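Local structure of outer membrane porin protein 32 (Delftia acidovorans, 2FGQ) at residues Leu90-Val95 / Gly131-Asn136; Tyr104-Ala109 / Lys218-Leu223; Val168-Gly173 / Gln191-Val196; Ser240-Ala245 / Lys256-Leu261; Tyr262-Ile267 / Asp299-Gly304. The protein forms anion-selective channels across the bacterial outer membrane as a homotrimeric porin, here with D-malate bound in the pore. All coordinates share one frame; numbering follows the deposited sequence.

In the fold
The five contacts lie in or against one closed antiparallel barrel of 16 strands. Contact 1 holds R133 and L94 of the D-malate pocket, and contact 2 holds A109 of the same pocket. Their centres are about 22 Å apart, on opposite sides of the chain's centre. Contact 3 touches contact 1, where V95 packs on Y171 and G131 on Q192; their centres are about 12 Å apart. Contact 4 adjoins contact 2, with centres about 7 Å apart, because strands 218-230 and 235-249 are neighbours in the barrel. Contact 5 continues strand 253-264 from contact 4, and its centre lies about 17 Å away.

Contact 1 (Leu90-Val95 / Gly131-Asn136); sequences LGRDLV and GIRANN. With CA (calcium ion), chain C; MLT (D-malate), chain H.
D93 and L94 pair with A134 and R133 as a short antiparallel ladder, held by backbone bonds from A134 N to D93 O (3.1 Å) and from V95 N to I132 O (3.0 Å). R133 carries the ligand end. Its chain runs extended from CG to NE, and NH1 donates to D-malate O3 at 3.1 Å in a nearly straight bond (175°). NH2 gives a more bent bond to O2 (3.2 Å). L94 CD2 sits over the centre of one guanidinium face, 3.6 Å above the plane. The same methyl is pressed against I132 CG2 at 3.4 Å, a tight carbon pair. R75, T36 and T102 also bind the malate, and R75 O takes the NE of R133.

R92 crosses R133 at about a right angle. R133 CB lies over one face of the R92 guanidinium, 3.6 Å from NH2. R92 NE bonds to K74 O, and NH1 forms a salt bridge with D128. An alanine in place of R92 would probably leave D128 without this charge partner and uncover the flank of R133. V95 CG1 packs on A134 CB.

At the far end N136 OD1 binds calcium, with L29, D64 and G309 of a neighbouring subunit among the other ligands. R92 and D93 touch strand 76-83, D93 also meets L137 of strand 137-141, and V95 leads into helix 96-101.

Contact 2 (Tyr104-Ala109 / Lys218-Leu223); sequences YDLFSA and KLSGLL
Y104 turns its CB toward S220 and L222 of the strand. This CB lies 3.6 Å from L222 CG and 3.5 Å from S220 OG. Further out, CD1 comes within 3.8 Å of S220 OG, which lies at the ring edge in its plane. On the other flank CD2 approaches L222 CD2 at 4.1 Å. The ring then leads away from the strand, and its OH bonds to S184 and S186. The two side chains Y104 and L222 cross at about a right angle.

With OG anti to the backbone N (chi1 -166°), the S220 hydroxyl reaches Y104 O and donates to it at 2.7 Å, in the carbonyl plane and on a lone pair. L106 CD1 packs on S220 CB. D105 faces away from the strand: its OD1 accepts from F107 N in an Asx turn, and OD2 takes A109 N and F115 N.

Here an inward-folded loop is fastened to the inner side of the barrel wall. This is characteristic of the constriction loop of general porins, and A109 of this loop belongs to the D-malate pocket.

Contact 3 (Val168-Gly173 / Gln191-Val196); sequences VGRYIG and QQKTAV
V168 CA comes within 3.6 Å of K193 O. G169 N then donates to the same oxygen at 2.9 Å. G169 has a positive phi (96°), at which a side chain would jam against the preceding carbonyl.

R170 O accepts from K193 N at 3.0 Å. The R170 and K193 side chains lie side by side and point the same way, with R170 CB 3.9 Å from K193 CG. Their like charges stay apart and each has an acid: R170 NE pairs with D157 and K193 NZ with D202.

The Y171 and Q192 side chains meet at a slant, with Q192 OE1 at the ring edge, 3.8 Å from Y171 CD2. The Y171 OH bonds to T97, and Q192 NE2 to D128 O. I172 and Q191 exchange two backbone bonds, N to O in both directions, and I172 CG2 meets Q191 CB at 4.0 Å.

This is the end of the hairpin 171-179 and 183-196 far from its turn. Strand 148-155 flanks it on one side and strand 199-213 on the other.

Contact 4 (Ser240-Ala245 / Lys256-Leu261); sequences SYMLGA and KLQYAL. With SO4 (sulfate ion), chain F.
The Y241 ring has L261 O at its edge, in the ring plane, 3.6 Å from CD1. L261 CD1 is equally close to that ring carbon, and the two side chains lie side by side, pointing the same way. The Q258 side chain crosses that of M242 obliquely. M242 CG packs 3.5 Å from Q258 CD, and SD lies 3.9 Å from the same carbon. The methionine chain bends at chi2 (-131°), which sets SD beside the amide. L106 of the inward-folded loop also touches the Q258 side chain. An alanine in place of Q258 would probably open a gap beside M242 CG and SD and leave that chain freer to turn.

The backbones form a regular antiparallel ladder with six bonds. Y241, L243 and A245 each exchange two, with L261, Y259 and L257. The shortest include Y259 N to L243 O at 2.8 Å, which is almost straight (179°). In the non-hydrogen-bonded pair G244 and Q258 the CA atoms are 4.0 Å apart. A CB on G244 would come tightly against L257 O.

K256 NZ donates to L106 O and to O2 of a sulfate (2.7 Å), probably from the crystallisation liquor. Y241, L243, L257, Y259 and L261 line one face of the sheet, while M242 and Q258 face the loop that carries F115 and L106. The hairpin 235-249 and 253-264 stands between strands 218-230 and 269-281.

Contact 5 (Tyr262-Ile267 / Asp299-Gly304); sequences YDQKAI and DASTLG
Q264 and S301 make the direct polar link. S301 OG donates to Q264 OE1 at 2.9 Å, in the carbonyl plane and on a lone pair. The OG of S301 also bonds to N297, so this hydroxyl has two partners. A water gives a second bridge, accepting from Q264 NE2 (2.8 Å) and from T302 N (2.9 Å). Both polar ends of the Q264 amide are thereby engaged. The Y262 OH bonds to M116 N. K265 NZ forms a salt bridge with D263 OD2 at the strand end.

L303 makes van der Waals contact with the amide: it and Q264 reach toward each other, tip to tip, with L303 CD1 3.9 Å from Q264 OE1. The apolar pairs are looser. The same methyl approaches Y262 CD2 obliquely at 4.2 Å, and I267 CB faces A300 CB.

The contact lies at the end of strand 253-264, where the loop between strands 286-297 and 320-331 folds back over the neighbouring strand 269-281. Such a long connection between barrel strands is a familiar feature of porins.

Contact 1 (Leu90-Val95 / Gly131-Asn136)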
# COMPACT_ATOMS: atom_id res chain seq x y z
N LEU A 90 -1.60 -12.36 18.09
CA LEU A 90 -1.05 -11.04 18.33
C LEU A 90 -1.15 -10.20 17.07
O LEU A 90 -0.66 -10.63 16.03
CB LEU A 90 0.44 -11.10 18.65
CG LEU A 90 1.02 -11.48 20.02
CD1 LEU A 90 0.21 -12.28 20.89
CD2 LEU A 90 2.50 -11.91 19.99
N GLY A 91 -1.67 -8.98 17.22
CA GLY A 91 -1.76 -8.05 16.12
C GLY A 91 -3.15 -7.49 15.90
O GLY A 91 -4.17 -7.94 16.48
N ARG A 92 -3.23 -6.50 15.04
CA ARG A 92 -4.51 -5.90 14.71
C ARG A 92 -5.49 -6.93 14.14
O ARG A 92 -5.14 -7.75 13.29
CB ARG A 92 -4.33 -4.79 13.68
CG ARG A 92 -5.70 -4.10 13.44
CD ARG A 92 -5.59 -2.87 12.70
NE ARG A 92 -6.88 -2.38 12.28
CZ ARG A 92 -7.62 -1.52 12.96
NH1 ARG A 92 -7.30 -1.13 14.19
NH2 ARG A 92 -8.72 -1.07 12.41
N ASP A 93 -6.72 -6.89 14.63
CA ASP A 93 -7.75 -7.82 14.21
C ASP A 93 -9.07 -7.32 14.70
O ASP A 93 -9.15 -6.36 15.50
CB ASP A 93 -7.42 -9.17 14.88
CG ASP A 93 -8.08 -10.36 14.24
OD1 ASP A 93 -8.88 -10.28 13.24
OD2 ASP A 93 -7.81 -11.50 14.72
N LEU A 94 -10.11 -7.97 14.24
CA LEU A 94 -11.39 -7.90 14.95
C LEU A 94 -11.22 -8.23 16.43
O LEU A 94 -10.50 -9.17 16.77
CB LEU A 94 -12.41 -8.88 14.36
CG LEU A 94 -12.86 -8.58 12.92
CD1 LEU A 94 -13.59 -9.80 12.41
CD2 LEU A 94 -13.72 -7.37 12.91
N VAL A 95 -11.83 -7.44 17.29
CA VAL A 95 -11.83 -7.80 18.72
C VAL A 95 -12.82 -8.97 18.92
O VAL A 95 -13.68 -9.18 18.10
CB VAL A 95 -12.20 -6.59 19.63
CG1 VAL A 95 -11.12 -5.51 19.49
CG2 VAL A 95 -13.57 -6.04 19.35
N GLY A 131 -15.95 -0.04 17.87
CA GLY A 131 -15.88 -1.29 18.60
C GLY A 131 -15.62 -2.52 17.77
O GLY A 131 -15.84 -3.64 18.24
N ILE A 132 -15.13 -2.34 16.53
CA ILE A 132 -14.98 -3.48 15.63
C ILE A 132 -13.55 -4.11 15.67
O ILE A 132 -13.41 -5.31 15.89
CB ILE A 132 -15.40 -3.10 14.20
CG1 ILE A 132 -16.87 -2.71 14.18
CG2 ILE A 132 -15.12 -4.27 13.28
CD1 ILE A 132 -17.40 -2.23 12.84
N ARG A 133 -12.50 -3.32 15.46
CA ARG A 133 -11.14 -3.81 15.50
C ARG A 133 -10.33 -3.03 16.55
O ARG A 133 -10.76 -1.98 17.01
CB ARG A 133 -10.50 -3.65 14.14
CG ARG A 133 -11.03 -4.59 13.10
CD ARG A 133 -10.39 -4.43 11.72
NE ARG A 133 -10.82 -5.51 10.83
CZ ARG A 133 -11.99 -5.57 10.23
NH1 ARG A 133 -12.84 -4.55 10.31
NH2 ARG A 133 -12.30 -6.65 9.53
N ALA A 134 -9.15 -3.54 16.86
CA ALA A 134 -8.21 -2.83 17.71
C ALA A 134 -6.78 -3.01 17.25
O ALA A 134 -6.39 -4.13 16.89
CB ALA A 134 -8.29 -3.35 19.16
N ASN A 135 -6.00 -1.94 17.33
CA ASN A 135 -4.54 -2.03 17.31
C ASN A 135 -4.03 -2.65 18.59
O ASN A 135 -4.68 -2.60 19.64
CB ASN A 135 -3.92 -0.63 17.19
CG ASN A 135 -4.30 0.12 15.89
OD1 ASN A 135 -4.40 1.38 15.86
ND2 ASN A 135 -4.48 -0.59 14.87
N ASN A 136 -2.84 -3.22 18.50
CA ASN A 136 -2.08 -3.64 19.70
C ASN A 136 -2.84 -4.68 20.49
O ASN A 136 -2.73 -4.73 21.73
CB ASN A 136 -1.83 -2.44 20.59
CG ASN A 136 -1.21 -1.26 19.81
OD1 ASN A 136 -0.28 -1.46 19.01
ND2 ASN A 136 -1.74 -0.04 20.00
CA CA C . 1.93 -0.74 19.23
C1 MLT H . -15.57 -7.07 8.32
O1 MLT H . -16.11 -6.98 7.10
O2 MLT H . -14.98 -8.16 8.73
C2 MLT H . -15.64 -5.99 9.33
O3 MLT H . -15.50 -4.73 8.73
C3 MLT H . -16.93 -6.17 10.13
C4 MLT H . -17.00 -7.63 10.50
O4 MLT H . -16.61 -8.60 9.71
O5 MLT H . -17.45 -8.00 11.63
O HOH W 1 1.35 1.16 17.77

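Contact 2 (Tyr104-Ala109 / Lys218-Leu223)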
# COMPACT_ATOMS: atom_id res chain seq x y z
N TYR A 104 -24.31 -12.76 13.89
CA TYR A 104 -25.78 -12.78 13.96
C TYR A 104 -26.47 -11.82 12.97
O TYR A 104 -27.68 -11.87 12.79
CB TYR A 104 -26.24 -12.51 15.39
CG TYR A 104 -25.73 -13.55 16.33
CD1 TYR A 104 -26.31 -14.81 16.35
CD2 TYR A 104 -24.62 -13.32 17.13
CE1 TYR A 104 -25.81 -15.78 17.14
CE2 TYR A 104 -24.12 -14.28 17.95
CZ TYR A 104 -24.70 -15.54 17.95
OH TYR A 104 -24.20 -16.53 18.78
N ASP A 105 -25.69 -10.95 12.34
CA ASP A 105 -26.18 -10.05 11.33
C ASP A 105 -26.25 -10.79 10.00
O ASP A 105 -25.23 -11.26 9.49
CB ASP A 105 -25.17 -8.91 11.23
CG ASP A 105 -25.60 -7.78 10.35
OD1 ASP A 105 -26.64 -7.78 9.68
OD2 ASP A 105 -24.86 -6.76 10.32
N LEU A 106 -27.43 -10.88 9.41
CA LEU A 106 -27.59 -11.63 8.17
C LEU A 106 -26.95 -10.98 6.96
O LEU A 106 -26.76 -11.65 5.93
CB LEU A 106 -29.07 -11.84 7.93
CG LEU A 106 -29.73 -13.11 8.47
CD1 LEU A 106 -29.00 -13.81 9.56
CD2 LEU A 106 -31.14 -12.79 8.81
N PHE A 107 -26.62 -9.70 7.10
CA PHE A 107 -25.98 -8.91 6.05
C PHE A 107 -24.51 -8.71 6.35
O PHE A 107 -23.83 -7.97 5.65
CB PHE A 107 -26.70 -7.58 5.90
CG PHE A 107 -28.02 -7.72 5.25
CD1 PHE A 107 -28.10 -7.76 3.87
CD2 PHE A 107 -29.16 -7.86 5.99
CE1 PHE A 107 -29.33 -7.90 3.27
CE2 PHE A 107 -30.40 -8.03 5.38
CZ PHE A 107 -30.47 -8.06 4.03
N SER A 108 -24.02 -9.38 7.38
CA SER A 108 -22.56 -9.57 7.57
C SER A 108 -21.81 -8.27 7.77
O SER A 108 -20.65 -8.12 7.32
CB SER A 108 -21.95 -10.32 6.40
OG SER A 108 -22.71 -11.46 6.03
N ALA A 109 -22.46 -7.34 8.45
CA ALA A 109 -21.85 -6.10 8.88
C ALA A 109 -21.31 -5.34 7.68
O ALA A 109 -20.39 -4.56 7.82
CB ALA A 109 -20.72 -6.35 9.92
N LYS A 218 -33.40 -19.54 8.53
CA LYS A 218 -32.62 -19.23 9.74
C LYS A 218 -33.21 -17.96 10.36
O LYS A 218 -33.57 -17.03 9.65
CB LYS A 218 -31.16 -19.02 9.35
CG LYS A 218 -30.25 -18.57 10.47
CD LYS A 218 -28.77 -18.57 10.05
CE LYS A 218 -27.89 -18.28 11.24
NZ LYS A 218 -26.43 -18.12 10.84
N LEU A 219 -33.32 -17.96 11.67
CA LEU A 219 -33.78 -16.80 12.42
C LEU A 219 -32.61 -16.33 13.29
O LEU A 219 -31.92 -17.14 13.90
CB LEU A 219 -34.94 -17.22 13.32
CG LEU A 219 -35.63 -16.13 14.12
CD1 LEU A 219 -36.39 -15.11 13.24
CD2 LEU A 219 -36.57 -16.84 15.13
N SER A 220 -32.43 -15.02 13.37
CA SER A 220 -31.29 -14.46 14.09
C SER A 220 -31.69 -13.14 14.75
O SER A 220 -32.44 -12.40 14.20
CB SER A 220 -30.16 -14.22 13.08
OG SER A 220 -28.95 -13.98 13.78
N GLY A 221 -31.21 -12.90 15.96
CA GLY A 221 -31.48 -11.69 16.70
C GLY A 221 -30.26 -11.20 17.49
O GLY A 221 -29.35 -11.96 17.85
N LEU A 222 -30.24 -9.89 17.76
CA LEU A 222 -29.11 -9.25 18.44
C LEU A 222 -29.74 -8.11 19.28
O LEU A 222 -30.62 -7.39 18.78
CB LEU A 222 -28.14 -8.62 17.43
CG LEU A 222 -26.84 -9.26 16.90
CD1 LEU A 222 -26.22 -8.44 15.78
CD2 LEU A 222 -25.76 -9.44 17.98
N LEU A 223 -29.28 -7.95 20.51
CA LEU A 223 -29.55 -6.79 21.36
C LEU A 223 -28.22 -6.23 21.82
O LEU A 223 -27.32 -6.98 22.18
CB LEU A 223 -30.31 -7.23 22.61
CG LEU A 223 -31.56 -8.04 22.39
CD1 LEU A 223 -31.96 -8.65 23.70
CD2 LEU A 223 -32.64 -7.10 21.85

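Contact 3 (Val168-Gly173 / Gln191-Val196)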
# COMPACT_ATOMS: atom_id res chain seq x y z
N VAL A 168 -6.07 6.14 25.57
CA VAL A 168 -6.95 6.01 24.41
C VAL A 168 -6.60 4.74 23.64
O VAL A 168 -5.43 4.46 23.40
CB VAL A 168 -6.88 7.24 23.48
CG1 VAL A 168 -7.77 7.06 22.27
CG2 VAL A 168 -7.28 8.49 24.22
N GLY A 169 -7.63 3.97 23.27
CA GLY A 169 -7.46 2.77 22.47
C GLY A 169 -7.39 1.48 23.24
O GLY A 169 -7.43 0.40 22.66
N ARG A 170 -7.29 1.55 24.56
CA ARG A 170 -7.32 0.34 25.35
C ARG A 170 -8.63 -0.40 25.09
O ARG A 170 -9.68 0.21 25.00
CB ARG A 170 -7.18 0.66 26.84
CG ARG A 170 -7.01 -0.57 27.71
CD ARG A 170 -7.04 -0.29 29.16
NE ARG A 170 -5.90 0.51 29.54
CZ ARG A 170 -5.77 1.14 30.70
NH1 ARG A 170 -6.75 1.10 31.60
NH2 ARG A 170 -4.64 1.81 30.95
N TYR A 171 -8.54 -1.72 24.99
CA TYR A 171 -9.69 -2.62 24.89
C TYR A 171 -9.53 -3.73 25.88
O TYR A 171 -8.46 -4.31 25.99
CB TYR A 171 -9.81 -3.25 23.49
CG TYR A 171 -10.85 -4.33 23.33
CD1 TYR A 171 -10.54 -5.66 23.59
CD2 TYR A 171 -12.14 -4.03 22.93
CE1 TYR A 171 -11.48 -6.68 23.46
CE2 TYR A 171 -13.12 -5.04 22.83
CZ TYR A 171 -12.77 -6.37 23.10
OH TYR A 171 -13.68 -7.38 22.93
N ILE A 172 -10.60 -4.02 26.60
CA ILE A 172 -10.67 -5.24 27.41
C ILE A 172 -12.05 -5.84 27.17
O ILE A 172 -13.04 -5.14 27.32
CB ILE A 172 -10.46 -4.97 28.89
CG1 ILE A 172 -10.52 -6.26 29.71
CG2 ILE A 172 -11.47 -4.04 29.41
CD1 ILE A 172 -9.60 -7.24 29.30
N GLY A 173 -12.13 -7.09 26.78
CA GLY A 173 -13.45 -7.61 26.46
C GLY A 173 -13.40 -9.06 26.11
O GLY A 173 -12.36 -9.66 25.97
N GLN A 191 -15.06 -3.04 27.24
CA GLN A 191 -14.81 -1.64 27.57
C GLN A 191 -13.60 -1.14 26.76
O GLN A 191 -12.57 -1.79 26.74
CB GLN A 191 -14.52 -1.46 29.06
CG GLN A 191 -14.33 0.01 29.40
CD GLN A 191 -14.16 0.24 30.85
OE1 GLN A 191 -13.07 0.12 31.34
NE2 GLN A 191 -15.25 0.59 31.55
N GLN A 192 -13.78 0.01 26.12
CA GLN A 192 -12.67 0.74 25.50
C GLN A 192 -12.47 2.06 26.21
O GLN A 192 -13.41 2.64 26.74
CB GLN A 192 -12.88 0.98 23.99
CG GLN A 192 -12.86 -0.23 23.23
CD GLN A 192 -13.08 -0.06 21.71
OE1 GLN A 192 -13.50 -1.01 21.07
NE2 GLN A 192 -12.73 1.11 21.13
N LYS A 193 -11.23 2.52 26.23
CA LYS A 193 -10.93 3.87 26.69
C LYS A 193 -10.89 4.80 25.48
O LYS A 193 -10.27 4.51 24.47
CB LYS A 193 -9.60 3.90 27.42
CG LYS A 193 -9.55 3.09 28.70
CD LYS A 193 -10.40 3.71 29.79
CE LYS A 193 -10.41 2.94 31.09
NZ LYS A 193 -11.11 3.77 32.15
N THR A 194 -11.50 5.96 25.61
CA THR A 194 -11.50 6.95 24.57
C THR A 194 -11.59 8.36 25.11
O THR A 194 -11.40 8.61 26.30
CB THR A 194 -12.55 6.60 23.55
OG1 THR A 194 -12.35 7.39 22.35
CG2 THR A 194 -13.99 6.80 24.03
N ALA A 195 -11.88 9.29 24.21
CA ALA A 195 -12.18 10.67 24.57
C ALA A 195 -13.31 11.17 23.70
O ALA A 195 -13.41 10.76 22.55
CB ALA A 195 -10.93 11.58 24.45
N VAL A 196 -14.11 12.08 24.23
CA VAL A 196 -15.14 12.77 23.46
C VAL A 196 -14.96 14.23 23.76
O VAL A 196 -14.93 14.64 24.93
CB VAL A 196 -16.53 12.32 23.91
CG1 VAL A 196 -17.56 13.17 23.14
CG2 VAL A 196 -16.73 10.83 23.68

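Contact 4 (Ser240-Ala245 / Lys256-Leu261)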
# COMPACT_ATOMS: atom_id res chain seq x y z
N SER A 240 -29.60 -0.87 20.76
CA SER A 240 -29.76 -1.30 19.38
C SER A 240 -30.31 -2.72 19.34
O SER A 240 -29.90 -3.57 20.11
CB SER A 240 -28.41 -1.26 18.63
OG SER A 240 -27.84 0.05 18.64
N TYR A 241 -31.27 -2.96 18.46
CA TYR A 241 -31.99 -4.23 18.40
C TYR A 241 -32.11 -4.68 16.95
O TYR A 241 -32.27 -3.85 16.07
CB TYR A 241 -33.43 -4.03 18.88
CG TYR A 241 -33.62 -3.34 20.22
CD1 TYR A 241 -33.54 -1.97 20.35
CD2 TYR A 241 -33.95 -4.07 21.33
CE1 TYR A 241 -33.74 -1.35 21.56
CE2 TYR A 241 -34.16 -3.45 22.57
CZ TYR A 241 -34.04 -2.07 22.67
OH TYR A 241 -34.27 -1.43 23.87
N MET A 242 -32.03 -5.98 16.70
CA MET A 242 -32.19 -6.48 15.32
C MET A 242 -32.80 -7.88 15.37
O MET A 242 -32.53 -8.66 16.29
CB MET A 242 -30.81 -6.48 14.65
CG MET A 242 -30.57 -7.25 13.41
SD MET A 242 -28.94 -8.26 13.73
CE MET A 242 -29.93 -9.72 13.81
N LEU A 243 -33.67 -8.14 14.40
CA LEU A 243 -34.25 -9.45 14.16
C LEU A 243 -34.27 -9.66 12.67
O LEU A 243 -34.69 -8.78 11.91
CB LEU A 243 -35.70 -9.54 14.68
CG LEU A 243 -36.32 -10.94 14.72
CD1 LEU A 243 -35.51 -11.91 15.54
CD2 LEU A 243 -37.70 -10.86 15.33
N GLY A 244 -33.80 -10.82 12.25
CA GLY A 244 -33.78 -11.16 10.84
C GLY A 244 -34.03 -12.62 10.56
O GLY A 244 -33.92 -13.49 11.42
N ALA A 245 -34.34 -12.87 9.30
CA ALA A 245 -34.51 -14.22 8.80
C ALA A 245 -33.92 -14.35 7.41
O ALA A 245 -33.92 -13.39 6.64
CB ALA A 245 -35.96 -14.59 8.76
N LYS A 256 -33.05 -12.67 2.27
CA LYS A 256 -32.79 -12.20 3.63
C LYS A 256 -33.64 -10.99 3.95
O LYS A 256 -33.83 -10.10 3.12
CB LYS A 256 -31.31 -11.78 3.80
CG LYS A 256 -30.25 -12.75 3.41
CD LYS A 256 -28.91 -12.00 3.32
CE LYS A 256 -27.86 -12.80 2.72
NZ LYS A 256 -26.57 -12.09 2.94
N LEU A 257 -34.14 -10.92 5.18
CA LEU A 257 -34.94 -9.82 5.65
C LEU A 257 -34.52 -9.50 7.08
O LEU A 257 -34.45 -10.40 7.92
CB LEU A 257 -36.41 -10.25 5.64
CG LEU A 257 -37.63 -9.37 5.46
CD1 LEU A 257 -38.85 -9.74 6.34
CD2 LEU A 257 -37.46 -7.92 5.26
N GLN A 258 -34.24 -8.23 7.35
CA GLN A 258 -33.79 -7.83 8.68
C GLN A 258 -34.42 -6.52 9.08
O GLN A 258 -34.53 -5.60 8.27
CB GLN A 258 -32.28 -7.71 8.69
CG GLN A 258 -31.66 -7.70 10.07
CD GLN A 258 -30.15 -7.98 9.99
OE1 GLN A 258 -29.33 -7.04 10.03
NE2 GLN A 258 -29.79 -9.25 9.89
N TYR A 259 -34.85 -6.47 10.33
CA TYR A 259 -35.39 -5.27 10.95
C TYR A 259 -34.48 -4.84 12.08
O TYR A 259 -34.02 -5.68 12.84
CB TYR A 259 -36.82 -5.57 11.52
CG TYR A 259 -37.35 -4.42 12.35
CD1 TYR A 259 -37.96 -3.33 11.76
CD2 TYR A 259 -37.17 -4.40 13.74
CE1 TYR A 259 -38.40 -2.25 12.53
CE2 TYR A 259 -37.62 -3.34 14.52
CZ TYR A 259 -38.22 -2.26 13.91
OH TYR A 259 -38.67 -1.19 14.66
N ALA A 260 -34.23 -3.54 12.22
CA ALA A 260 -33.43 -3.03 13.32
C ALA A 260 -34.04 -1.74 13.86
O ALA A 260 -34.75 -1.00 13.17
CB ALA A 260 -31.99 -2.79 12.88
N LEU A 261 -33.77 -1.51 15.13
CA LEU A 261 -34.18 -0.30 15.82
C LEU A 261 -32.98 0.24 16.61
O LEU A 261 -32.31 -0.53 17.33
CB LEU A 261 -35.32 -0.67 16.78
CG LEU A 261 -35.92 0.45 17.64
CD1 LEU A 261 -35.14 0.82 18.79
CD2 LEU A 261 -36.30 1.65 16.90
S SO4 F . -24.16 -14.64 1.92
O1 SO4 F . -24.13 -15.35 0.64
O2 SO4 F . -25.54 -14.57 2.42
O3 SO4 F . -23.36 -15.39 2.89
O4 SO4 F . -23.61 -13.29 1.77

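Contact 5 (Tyr262-Ile267 / Asp299-Gly304)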
# COMPACT_ATOMS: atom_id res chain seq x y z
N TYR A 262 -32.76 1.55 16.54
CA TYR A 262 -31.70 2.24 17.24
C TYR A 262 -32.32 3.34 18.09
O TYR A 262 -32.87 4.32 17.57
CB TYR A 262 -30.68 2.82 16.24
CG TYR A 262 -30.24 1.77 15.27
CD1 TYR A 262 -29.39 0.77 15.67
CD2 TYR A 262 -30.74 1.73 13.97
CE1 TYR A 262 -28.99 -0.23 14.81
CE2 TYR A 262 -30.34 0.73 13.08
CZ TYR A 262 -29.45 -0.24 13.50
OH TYR A 262 -29.06 -1.25 12.66
N ASP A 263 -32.24 3.14 19.39
CA ASP A 263 -32.79 4.04 20.38
C ASP A 263 -31.67 4.88 20.97
O ASP A 263 -30.92 4.43 21.82
CB ASP A 263 -33.53 3.26 21.44
CG ASP A 263 -34.30 4.14 22.39
OD1 ASP A 263 -34.30 5.39 22.22
OD2 ASP A 263 -34.94 3.65 23.32
N GLN A 264 -31.57 6.10 20.46
CA GLN A 264 -30.47 7.01 20.72
C GLN A 264 -30.85 7.94 21.85
O GLN A 264 -31.46 8.97 21.63
CB GLN A 264 -30.15 7.78 19.43
CG GLN A 264 -29.76 6.84 18.31
CD GLN A 264 -30.07 7.41 16.94
OE1 GLN A 264 -31.16 7.13 16.34
NE2 GLN A 264 -29.14 8.20 16.42
N LYS A 265 -30.49 7.55 23.07
CA LYS A 265 -30.99 8.26 24.27
C LYS A 265 -30.53 9.67 24.38
O LYS A 265 -31.24 10.52 24.94
CB LYS A 265 -30.68 7.50 25.56
CG LYS A 265 -31.21 6.11 25.56
CD LYS A 265 -32.72 6.06 25.52
CE LYS A 265 -33.26 4.75 26.01
NZ LYS A 265 -34.75 4.70 25.91
N ALA A 266 -29.34 9.98 23.87
CA ALA A 266 -28.80 11.30 24.06
C ALA A 266 -29.57 12.35 23.27
O ALA A 266 -29.48 13.53 23.61
CB ALA A 266 -27.31 11.33 23.70
N ILE A 267 -30.27 11.95 22.22
CA ILE A 267 -31.09 12.86 21.43
C ILE A 267 -32.59 12.49 21.51
O ILE A 267 -33.39 13.00 20.72
CB ILE A 267 -30.57 12.91 19.94
CG1 ILE A 267 -30.52 11.50 19.35
CG2 ILE A 267 -29.21 13.56 19.92
CD1 ILE A 267 -30.44 11.46 17.87
N ASP A 299 -37.69 12.26 14.84
CA ASP A 299 -37.26 13.37 15.67
C ASP A 299 -35.89 13.91 15.27
O ASP A 299 -35.73 14.39 14.12
CB ASP A 299 -37.36 12.96 17.14
CG ASP A 299 -38.78 12.59 17.52
OD1 ASP A 299 -39.67 13.41 17.22
OD2 ASP A 299 -39.10 11.54 18.12
N ALA A 300 -34.90 13.82 16.14
CA ALA A 300 -33.59 14.41 15.87
C ALA A 300 -32.58 13.44 15.20
O ALA A 300 -31.45 13.80 14.92
CB ALA A 300 -32.99 14.97 17.14
N SER A 301 -32.99 12.21 14.99
CA SER A 301 -32.11 11.21 14.39
C SER A 301 -31.79 11.54 12.94
O SER A 301 -32.66 11.99 12.19
CB SER A 301 -32.76 9.83 14.52
OG SER A 301 -31.90 8.80 14.06
N THR A 302 -30.54 11.31 12.58
CA THR A 302 -29.97 11.67 11.28
C THR A 302 -29.17 10.52 10.63
O THR A 302 -28.28 10.78 9.82
CB THR A 302 -29.00 12.88 11.39
OG1 THR A 302 -28.00 12.60 12.37
CG2 THR A 302 -29.73 14.14 11.83
N LEU A 303 -29.46 9.29 11.01
CA LEU A 303 -28.73 8.14 10.49
C LEU A 303 -28.94 7.94 9.01
O LEU A 303 -30.03 8.09 8.49
CB LEU A 303 -29.09 6.87 11.24
CG LEU A 303 -28.78 6.87 12.74
CD1 LEU A 303 -29.25 5.55 13.32
CD2 LEU A 303 -27.29 7.12 13.06
N GLY A 304 -27.88 7.53 8.35
CA GLY A 304 -27.93 7.21 6.94
C GLY A 304 -27.45 5.80 6.63
O GLY A 304 -26.62 5.21 7.35
O HOH W 2 -28.77 10.27 14.60